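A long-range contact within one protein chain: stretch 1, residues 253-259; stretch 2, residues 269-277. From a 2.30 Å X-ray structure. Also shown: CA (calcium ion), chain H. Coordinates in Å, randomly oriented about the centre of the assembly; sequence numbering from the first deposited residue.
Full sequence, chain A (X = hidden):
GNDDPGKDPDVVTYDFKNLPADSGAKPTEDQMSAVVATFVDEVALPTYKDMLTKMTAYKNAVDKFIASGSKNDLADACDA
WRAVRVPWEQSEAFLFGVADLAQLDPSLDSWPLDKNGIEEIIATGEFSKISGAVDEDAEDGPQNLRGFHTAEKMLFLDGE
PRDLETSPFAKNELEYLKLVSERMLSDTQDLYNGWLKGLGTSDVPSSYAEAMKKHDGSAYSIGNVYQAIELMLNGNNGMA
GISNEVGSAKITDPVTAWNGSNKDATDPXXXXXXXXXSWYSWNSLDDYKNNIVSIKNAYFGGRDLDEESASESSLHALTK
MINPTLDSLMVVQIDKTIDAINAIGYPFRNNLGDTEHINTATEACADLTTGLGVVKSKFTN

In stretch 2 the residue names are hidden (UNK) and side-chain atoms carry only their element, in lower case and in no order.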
# COMPACT_ATOMS: atom_id res chain seq x y z
N ASP A 253 -9.71 11.12 -7.24
CA ASP A 253 -11.14 10.83 -7.02
C ASP A 253 -11.76 11.69 -5.91
O ASP A 253 -12.92 12.14 -6.06
CB ASP A 253 -11.45 9.31 -6.81
CG ASP A 253 -11.32 8.43 -8.11
OD1 ASP A 253 -11.18 8.99 -9.25
OD2 ASP A 253 -11.38 7.15 -7.97
N PRO A 254 -11.05 11.88 -4.79
CA PRO A 254 -11.54 12.83 -3.76
C PRO A 254 -11.59 14.30 -4.23
O PRO A 254 -12.49 15.06 -3.87
CB PRO A 254 -10.54 12.63 -2.60
CG PRO A 254 -10.03 11.23 -2.76
CD PRO A 254 -9.96 11.04 -4.26
N VAL A 255 -10.65 14.69 -5.08
CA VAL A 255 -10.64 16.05 -5.64
C VAL A 255 -11.79 16.19 -6.57
O VAL A 255 -12.42 17.22 -6.55
CB VAL A 255 -9.28 16.42 -6.28
CG1 VAL A 255 -9.31 17.78 -7.02
CG2 VAL A 255 -8.24 16.41 -5.20
N THR A 256 -12.13 15.16 -7.35
CA THR A 256 -13.28 15.31 -8.26
C THR A 256 -14.55 15.56 -7.43
O THR A 256 -15.33 16.49 -7.71
CB THR A 256 -13.48 14.09 -9.18
OG1 THR A 256 -12.30 13.87 -9.93
CG2 THR A 256 -14.74 14.30 -10.17
N ALA A 257 -14.71 14.77 -6.38
CA ALA A 257 -15.87 14.84 -5.49
C ALA A 257 -15.94 16.21 -4.84
O ALA A 257 -17.00 16.82 -4.81
CB ALA A 257 -15.80 13.73 -4.42
N TRP A 258 -14.79 16.69 -4.35
CA TRP A 258 -14.68 18.03 -3.76
C TRP A 258 -15.07 19.12 -4.70
O TRP A 258 -15.81 20.02 -4.32
CB TRP A 258 -13.26 18.25 -3.30
CG TRP A 258 -12.94 19.61 -2.79
CD1 TRP A 258 -12.29 20.62 -3.48
CD2 TRP A 258 -13.17 20.17 -1.45
NE1 TRP A 258 -12.13 21.73 -2.71
CE2 TRP A 258 -12.62 21.53 -1.47
CE3 TRP A 258 -13.73 19.70 -0.29
CZ2 TRP A 258 -12.64 22.37 -0.35
CZ3 TRP A 258 -13.74 20.52 0.84
CH2 TRP A 258 -13.21 21.83 0.82
N ASN A 259 -14.60 19.03 -5.94
CA ASN A 259 -14.98 20.02 -6.97
C ASN A 259 -16.50 20.12 -7.24
O ASN A 259 -17.00 21.20 -7.39
CB ASN A 259 -14.17 19.85 -8.27
CG ASN A 259 -12.70 20.16 -8.06
OD1 ASN A 259 -12.34 20.99 -7.23
ND2 ASN A 259 -11.83 19.48 -8.80
N UNK A 269 -20.43 15.64 6.02
CA UNK A 269 -20.88 14.89 4.83
C UNK A 269 -20.30 15.30 3.49
O UNK A 269 -20.76 14.83 2.44
n UNK A 269 -22.65 12.92 6.13
o UNK A 269 -23.69 14.84 6.73
c UNK A 269 -23.01 14.20 5.93
c UNK A 269 -22.40 14.90 4.75
N UNK A 270 -19.28 16.15 3.52
CA UNK A 270 -18.61 16.55 2.30
C UNK A 270 -18.08 15.33 1.57
O UNK A 270 -17.32 14.56 2.13
n UNK A 270 -17.33 19.12 0.74
o UNK A 270 -15.93 17.33 0.78
c UNK A 270 -16.85 18.00 1.29
c UNK A 270 -17.48 17.53 2.56
N UNK A 271 -18.55 15.11 0.33
CA UNK A 271 -18.13 13.89 -0.39
C UNK A 271 -16.63 13.83 -0.73
O UNK A 271 -16.06 12.76 -0.83
c UNK A 271 -19.01 13.90 -1.65
c UNK A 271 -19.62 15.86 -0.37
c UNK A 271 -19.56 15.32 -1.76
N UNK A 272 -16.00 14.98 -0.93
CA UNK A 272 -14.57 14.99 -1.09
C UNK A 272 -13.87 14.50 0.17
O UNK A 272 -13.03 13.59 0.09
N UNK A 273 -14.18 15.12 1.31
CA UNK A 273 -13.54 14.71 2.56
C UNK A 273 -13.77 13.23 2.74
O UNK A 273 -12.81 12.49 2.92
c UNK A 273 -14.01 15.49 3.81
c UNK A 273 -13.45 14.85 5.09
c UNK A 273 -13.58 16.93 3.72
N UNK A 274 -15.03 12.78 2.63
CA UNK A 274 -15.37 11.37 2.87
C UNK A 274 -14.64 10.41 1.96
O UNK A 274 -14.40 9.29 2.37
c UNK A 274 -17.80 11.70 3.95
c UNK A 274 -17.49 11.18 5.34
c UNK A 274 -16.91 11.08 2.85
c UNK A 274 -19.28 11.51 3.67
N UNK A 275 -14.26 10.81 0.73
CA UNK A 275 -13.54 9.88 -0.16
C UNK A 275 -12.05 9.78 0.17
O UNK A 275 -11.38 8.91 -0.37
c UNK A 275 -13.74 10.24 -1.64
N UNK A 276 -11.52 10.65 1.03
CA UNK A 276 -10.05 10.63 1.32
C UNK A 276 -9.68 9.48 2.25
O UNK A 276 -10.02 9.50 3.41
c UNK A 276 -8.05 11.86 2.40
c UNK A 276 -9.83 13.15 1.07
c UNK A 276 -9.54 11.96 1.98
N UNK A 277 -9.00 8.47 1.73
CA UNK A 277 -8.51 7.39 2.56
C UNK A 277 -7.52 7.89 3.66
O UNK A 277 -6.55 8.54 3.34
c UNK A 277 -7.19 3.86 1.39
c UNK A 277 -7.62 5.00 2.34
c UNK A 277 -7.83 6.35 1.66
o UNK A 277 -7.34 4.00 0.15
o UNK A 277 -6.69 2.82 1.91
CA CA H . -10.12 8.02 -11.39
O HOH W 1 -9.28 7.32 -13.59
O HOH W 2 -9.78 5.32 -10.97
O HOH W 3 -12.34 6.92 -11.47

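Position 269 carries two side-chain carbons, the second bearing one oxygen and one nitrogen, all out of reach of stretch 1. This is an amide, and the residue is Asn269. It lies in a loop, exposed, where a polar group can remain in solvent.

Position 270 has the same set of atoms: two carbons, the second with one oxygen and one nitrogen. Here the oxygen approaches the edge of the Trp258 ring, 3.4 Å from CE3 and near the ring plane. The residue is Asn270, set right before a helix. Its OD1 accepts from the backbone N of position 273 at 2.9 Å, a capping bond that satisfies an amide left free in the first turn. A short side chain with an acceptor suits this N-cap.

At 271 three carbons close a ring onto the backbone N. The CB lies 4.2 Å from Ala257 CB, and the backbone O is 3.7 Å from that same CB. The ring identifies Pro271. Proline fits the first turn of a helix, where its nitrogen, having no hydrogen to donate, costs no helical bond.

Position 272 has no side-chain atoms. Its CA comes within 4.0 Å of Trp258 CA and makes a CA-H...O contact with Pro254 O at 3.5 Å. The residue is Gly272. An ideal CB would sit 2.7 Å from Trp258 CB, a clash, so the absence of a side chain permits this approach.

Position 273 shows three carbons, one carrying the other two: Val273. It points away from stretch 1 and is buried, as suits an apolar branched side chain.

Position 274 has four carbons forked at the second, with no contact to stretch 1, hence Leu274. It too points away and is partly exposed, so its apolar bulk need not fit the tight helix interface.

A single carbon at 275, the CB, points toward stretch 1 and reaches Pro254 CG at 4.0 Å. This marks Ala275, a small methyl beside a proline ring.

At 276 one carbon again carries two others, and one of the two end carbons packs 3.8 Å from Pro254 CB. This is Val276, whose CG2 adds a buried apolar contact.

Position 277 has three carbons, the third with two oxygens, and makes no contact with stretch 1: Glu277. The residue is buried, and its OE2 is hydrogen-bonded elsewhere in the structure, so a charged end can be accommodated there.

The contact joins two nearly antiparallel helices, at 165°, whose axes approach to 7.3 Å. No hydrogen bond crosses it. Gly272 brings the backbones close, while Pro254 and Ala257 offer compact apolar surfaces to Pro271, Ala275 and Val276.

Stretch 2 (269-277) NNPGVLAVE
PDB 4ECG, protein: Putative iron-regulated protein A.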